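Local coordinates for ARO (armadillo repeats only protein) (Plasmodium falciparum Santa Lucia, PDB 5EWP) that probably serves as an armadillo-repeat binding scaffold in the translocation of rhoptries and their attachment to the apical pole of the parasite, at residues D27-E30 with F31-C35; C121-M124 with F125-A129. One frame throughout, in Å; residues are numbered along the deposited sequence.

Contact 1 of 2, residues D27-E30 with F31-C35; sequences DVQE and FVNLC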
ATOM      1  N   ASP A  27      14.900 -17.923   5.176  1.00 25.74           N
ATOM      2  CA  ASP A  27      15.531 -17.196   6.263  1.00 22.08           C
ATOM      3  C   ASP A  27      15.072 -15.738   6.267  1.00 27.34           C
ATOM      4  O   ASP A  27      15.651 -14.879   5.577  1.00 19.84           O
ATOM      5  CB  ASP A  27      17.052 -17.281   6.137  1.00 25.19           C
ATOM      6  CG  ASP A  27      17.773 -16.851   7.399  1.00 30.84           C
ATOM      7  OD1 ASP A  27      17.200 -16.094   8.208  1.00 25.03           O
ATOM      8  OD2 ASP A  27      18.947 -17.241   7.565  1.00 30.84           O
ATOM      9  N   VAL A  28      14.023 -15.471   7.038  1.00 24.84           N
ATOM     10  CA  VAL A  28      13.426 -14.145   7.108  1.00 24.20           C
ATOM     11  C   VAL A  28      14.422 -13.083   7.569  1.00 22.79           C
ATOM     12  O   VAL A  28      14.553 -12.044   6.925  1.00 20.95           O
ATOM     13  CB  VAL A  28      12.187 -14.142   8.042  1.00 20.04           C
ATOM     14  CG1 VAL A  28      11.734 -12.720   8.324  1.00 18.63           C
ATOM     15  CG2 VAL A  28      11.069 -14.937   7.410  1.00 23.94           C
ATOM     16  N   GLN A  29      15.129 -13.332   8.670  1.00 19.78           N
ATOM     17  CA  GLN A  29      16.052 -12.331   9.201  1.00 19.26           C
ATOM     18  C   GLN A  29      17.163 -12.000   8.214  1.00 19.22           C
ATOM     19  O   GLN A  29      17.578 -10.840   8.088  1.00 19.78           O
ATOM     20  CB  GLN A  29      16.675 -12.789  10.520  1.00 23.09           C
ATOM     21  CG  GLN A  29      17.548 -11.721  11.177  1.00 23.39           C
ATOM     22  CD  GLN A  29      16.755 -10.495  11.595  1.00 29.15           C
ATOM     23  OE1 GLN A  29      16.021 -10.524  12.588  1.00 26.86           O
ATOM     24  NE2 GLN A  29      16.889  -9.416  10.843  1.00 23.54           N
ATOM     25  N   GLU A  30      17.652 -13.016   7.517  1.00 16.71           N
ATOM     26  CA  GLU A  30      18.734 -12.767   6.558  1.00 19.94           C
ATOM     27  C   GLU A  30      18.231 -11.945   5.362  1.00 18.12           C
ATOM     28  O   GLU A  30      18.915 -11.028   4.896  1.00 17.95           O
ATOM     29  CB  GLU A  30      19.342 -14.087   6.087  1.00 25.60           C
ATOM     30  CG  GLU A  30      20.581 -13.953   5.245  1.00 38.48           C
ATOM     31  CD  GLU A  30      21.763 -13.341   5.974  1.00 46.84           C
ATOM     32  OE1 GLU A  30      21.746 -13.245   7.219  1.00 41.96           O
ATOM     33  OE2 GLU A  30      22.737 -12.981   5.286  1.00 54.63           O
ATOM     34  N   PHE A  31      17.031 -12.257   4.884  1.00 17.30           N
ATOM     35  CA  PHE A  31      16.412 -11.437   3.837  1.00 19.86           C
ATOM     36  C   PHE A  31      16.283  -9.977   4.289  1.00 19.41           C
ATOM     37  O   PHE A  31      16.580  -9.071   3.535  1.00 16.22           O
ATOM     38  CB  PHE A  31      15.034 -11.984   3.446  1.00 17.46           C
ATOM     39  CG  PHE A  31      15.075 -13.132   2.456  1.00 21.56           C
ATOM     40  CD1 PHE A  31      15.914 -13.089   1.351  1.00 21.99           C
ATOM     41  CD2 PHE A  31      14.266 -14.248   2.632  1.00 19.92           C
ATOM     42  CE1 PHE A  31      15.940 -14.138   0.439  1.00 23.73           C
ATOM     43  CE2 PHE A  31      14.292 -15.304   1.731  1.00 29.40           C
ATOM     44  CZ  PHE A  31      15.130 -15.245   0.626  1.00 21.82           C
ATOM     45  N   VAL A  32      15.828  -9.736   5.519  1.00 16.12           N
ATOM     46  CA  VAL A  32      15.749  -8.361   5.997  1.00 16.33           C
ATOM     47  C   VAL A  32      17.127  -7.678   6.009  1.00 20.50           C
ATOM     48  O   VAL A  32      17.264  -6.535   5.566  1.00 18.62           O
ATOM     49  CB  VAL A  32      15.094  -8.312   7.397  1.00 15.38           C
ATOM     50  CG1 VAL A  32      15.148  -6.905   7.978  1.00 18.67           C
ATOM     51  CG2 VAL A  32      13.653  -8.747   7.266  1.00 16.91           C
ATOM     52  N   ASN A  33      18.149  -8.389   6.487  1.00 19.00           N
ATOM     53  CA  ASN A  33      19.506  -7.855   6.510  1.00 19.47           C
ATOM     54  C   ASN A  33      20.020  -7.572   5.117  1.00 17.99           C
ATOM     55  O   ASN A  33      20.819  -6.652   4.913  1.00 22.39           O
ATOM     56  CB  ASN A  33      20.466  -8.824   7.208  1.00 25.87           C
ATOM     57  CG  ASN A  33      20.138  -9.016   8.665  1.00 31.42           C
ATOM     58  OD1 ASN A  33      19.546  -8.140   9.293  1.00 26.54           O
ATOM     59  ND2 ASN A  33      20.526 -10.161   9.215  1.00 36.65           N
ATOM     60  N   LEU A  34      19.565  -8.383   4.163  1.00 16.20           N
ATOM     61  CA  LEU A  34      20.015  -8.271   2.767  1.00 17.08           C
ATOM     62  C   LEU A  34      19.312  -7.151   1.989  1.00 14.96           C
ATOM     63  O   LEU A  34      19.750  -6.782   0.902  1.00 16.98           O
ATOM     64  CB  LEU A  34      19.805  -9.608   2.061  1.00 18.83           C
ATOM     65  CG  LEU A  34      20.830 -10.697   2.363  1.00 18.18           C
ATOM     66  CD1 LEU A  34      20.366 -11.972   1.721  1.00 22.79           C
ATOM     67  CD2 LEU A  34      22.213 -10.285   1.827  1.00 23.29           C
ATOM     68  N   CYS A  35      18.231  -6.599   2.540  1.00 18.22           N
ATOM     69  CA  CYS A  35      17.524  -5.537   1.827  1.00 15.68           C
ATOM     70  C   CYS A  35      18.422  -4.334   1.531  1.00 20.37           C
ATOM     71  O   CYS A  35      18.199  -3.612   0.557  1.00 19.85           O
ATOM     72  CB  CYS A  35      16.294  -5.078   2.608  1.00 16.64           C
ATOM     73  SG  CYS A  35      14.902  -6.210   2.543  1.00 19.73           S
TER
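Q29 and N33 meet one helical turn apart, with CG of Q29 anti to its own nitrogen (chi1 -175°) and CG of N33 beside its nitrogen (chi1 -64°), turned back toward the preceding turn. Both belong to the N-capped helix 28-34, one of the short helices of the armadillo-type fold. A further bend at chi2 of Q29 carries NE2 to within 3.3 Å of N33 OD1, a weak and bent hydrogen bond between amide planes only 21° apart. The stronger partner of NE2 is the carbonyl of A85, so Q29 spans from its own helix to the residue just after helix 77-84.

D27 is the N-cap: OD1 accepts from E30 N at 3.2 Å, met from above the carboxylate plane. Aspartate suits the place because its short acid can fold back onto a first-turn amide, and its negative charge probably interacts favourably with the positive end of the helix dipole. Backbone bonds continue the turn, from F31 N to D27 O at 3.0 Å and from V32 N to V28 O.

The remaining side chains divide by face. E30 reaches R18 of helix 14-25 in a salt bridge through OE2, and its CG lies 4.0 Å from L34 CD1, so the aliphatic stem adds to the apolar packing while the acid pairs. V32, beta-branched and compact, fits against L66 and V90. F31 is buried between helices 14-25 and 58-70, where its ring meets that of F19; on its own helix, CD2 comes 3.3 Å from D27 O.

Contact 2 of 2, residues C121-M124 with F125-A129; sequences CICM and FESGA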
ATOM      1  N   CYS A 121       0.433  -2.943  11.519  1.00  9.98           N
ATOM      2  CA  CYS A 121      -0.118  -1.649  11.135  1.00 11.15           C
ATOM      3  C   CYS A 121       0.292  -0.590  12.141  1.00 15.86           C
ATOM      4  O   CYS A 121       0.635   0.541  11.784  1.00 12.35           O
ATOM      5  CB  CYS A 121      -1.647  -1.716  11.015  1.00 13.21           C
ATOM      6  SG  CYS A 121      -2.218  -2.667   9.598  1.00 14.76           S
ATOM      7  N   ILE A 122       0.229  -0.962  13.416  1.00 15.22           N
ATOM      8  CA  ILE A 122       0.687  -0.070  14.479  1.00 15.21           C
ATOM      9  C   ILE A 122       2.159   0.283  14.293  1.00 15.33           C
ATOM     10  O   ILE A 122       2.547   1.460  14.391  1.00 12.65           O
ATOM     11  CB  ILE A 122       0.470  -0.704  15.865  1.00 14.22           C
ATOM     12  CG1 ILE A 122      -1.025  -0.765  16.180  1.00 17.19           C
ATOM     13  CG2 ILE A 122       1.192   0.114  16.937  1.00 18.88           C
ATOM     14  CD1 ILE A 122      -1.377  -1.623  17.419  1.00 20.90           C
ATOM     15  N   CYS A 123       2.971  -0.732  14.007  1.00 14.97           N
ATOM     16  CA  CYS A 123       4.392  -0.527  13.762  1.00 15.50           C
ATOM     17  C   CYS A 123       4.632   0.392  12.557  1.00 15.99           C
ATOM     18  O   CYS A 123       5.509   1.262  12.589  1.00 15.06           O
ATOM     19  CB  CYS A 123       5.093  -1.866  13.554  1.00 19.68           C
ATOM     20  SG  CYS A 123       6.883  -1.725  13.363  1.00 19.06           S
ATOM     21  N   MET A 124       3.856   0.212  11.497  1.00 15.51           N
ATOM     22  CA  MET A 124       4.003   1.086  10.335  1.00 14.61           C
ATOM     23  C   MET A 124       3.693   2.522  10.704  1.00 14.96           C
ATOM     24  O   MET A 124       4.408   3.429  10.295  1.00 14.66           O
ATOM     25  CB  MET A 124       3.101   0.647   9.190  1.00 16.67           C
ATOM     26  CG  MET A 124       3.481  -0.702   8.639  1.00 15.73           C
ATOM     27  SD  MET A 124       2.377  -1.149   7.297  1.00 14.52           S
ATOM     28  CE  MET A 124       2.720  -2.901   7.247  1.00 13.76           C
ATOM     29  N   PHE A 125       2.644   2.736  11.495  1.00 13.40           N
ATOM     30  CA  PHE A 125       2.327   4.098  11.870  1.00 10.49           C
ATOM     31  C   PHE A 125       3.464   4.698  12.681  1.00 15.41           C
ATOM     32  O   PHE A 125       3.934   5.803  12.404  1.00 16.54           O
ATOM     33  CB  PHE A 125       1.029   4.199  12.676  1.00 13.31           C
ATOM     34  CG  PHE A 125       0.684   5.612  13.017  1.00 19.34           C
ATOM     35  CD1 PHE A 125       0.001   6.400  12.112  1.00 17.76           C
ATOM     36  CD2 PHE A 125       1.116   6.182  14.211  1.00 21.03           C
ATOM     37  CE1 PHE A 125      -0.291   7.721  12.412  1.00 19.97           C
ATOM     38  CE2 PHE A 125       0.847   7.505  14.511  1.00 20.74           C
ATOM     39  CZ  PHE A 125       0.137   8.271  13.617  1.00 25.27           C
ATOM     40  N   GLU A 126       3.901   3.957  13.691  1.00 16.33           N
ATOM     41  CA  GLU A 126       4.884   4.461  14.635  1.00 16.38           C
ATOM     42  C   GLU A 126       6.256   4.639  14.003  1.00 19.63           C
ATOM     43  O   GLU A 126       7.071   5.422  14.488  1.00 18.72           O
ATOM     44  CB  GLU A 126       4.960   3.534  15.845  1.00 18.28           C
ATOM     45  CG  GLU A 126       3.673   3.607  16.670  1.00 13.74           C
ATOM     46  CD  GLU A 126       3.704   2.773  17.941  1.00 19.67           C
ATOM     47  OE1 GLU A 126       4.663   1.999  18.125  1.00 20.93           O
ATOM     48  OE2 GLU A 126       2.754   2.893  18.753  1.00 21.56           O
ATOM     49  N   SER A 127       6.491   3.946  12.894  1.00 17.75           N
ATOM     50  CA  SER A 127       7.789   4.005  12.255  1.00 16.59           C
ATOM     51  C   SER A 127       7.822   5.025  11.119  1.00 19.53           C
ATOM     52  O   SER A 127       8.858   5.185  10.469  1.00 19.02           O
ATOM     53  CB  SER A 127       8.187   2.615  11.748  1.00 19.50           C
ATOM     54  OG  SER A 127       8.183   1.663  12.803  1.00 20.82           O
ATOM     55  N   GLY A 128       6.699   5.707  10.879  1.00 16.60           N
ATOM     56  CA  GLY A 128       6.652   6.819   9.940  1.00 20.44           C
ATOM     57  C   GLY A 128       6.330   6.501   8.482  1.00 17.75           C
ATOM     58  O   GLY A 128       6.719   7.236   7.580  1.00 20.56           O
ATOM     59  N   ALA A 129       5.587   5.425   8.249  1.00 16.44           N
ATOM     60  CA  ALA A 129       5.262   5.004   6.884  1.00 19.44           C
ATOM     61  C   ALA A 129       4.285   5.931   6.169  1.00 21.35           C
ATOM     62  O   ALA A 129       4.328   6.028   4.957  1.00 17.50           O
ATOM     63  CB  ALA A 129       4.691   3.596   6.887  1.00 15.89           C
TER
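From CB to its hydroxyl, S127 bends back over the last turn of helix 118-126. CB sits 3.1 Å from C123 O, and OG, beside its own nitrogen (chi1 -57°), donates to that same oxygen at 2.7 Å, tilted 32° from the carbonyl plane. OG also passes C123 SG at 3.7 Å. S127 N gives C123 O a bond as well, so one carbonyl receives two donors from a single serine, whose short side chain suits a helix end where the amide bond to C123 O is weak and bent and the hydroxyl adds a second donor.

The chain then leaves the helix through a Schellman motif. G128 takes positive phi (90°), where a side chain would press on the preceding carbonyl oxygen. A129 N closes the motif on M124 O at 3.1 Å in a nearly straight bond, and G128 N bonds to F125 O. The turn brings the small A129 CB to 4.1 Å from M124 CB, beside I92 of helix 87-95; the extended M124 reaches on to T151 and I155. On another face, I122 CG2 lies 3.7 Å from E126 OE2, the two side chains running alongside, while F125 stacks its ring on that of Y162.

How the contacts relate
Contact 1 spans short helix 28-34 from its N-cap, whereas contact 2 holds only the C-terminal end of helix 118-126. At 27-35 one first-turn amide, that of E30, is met by an acidic side chain; at 121-129, carbonyls of the last turn find donors in a hydroxyl and in the backbone beyond a glycine. Both are partly buried. The centre of contact 1 lies about 21 Å from the chain centre, that of contact 2 about 13 Å, and contact 1 also has an ionic tie to the N-terminal helix 14-25. Their centres are 20 Å apart and they do not touch, yet helix 87-95 packs against both, touching contact 1 with one side chain and contact 2 with two.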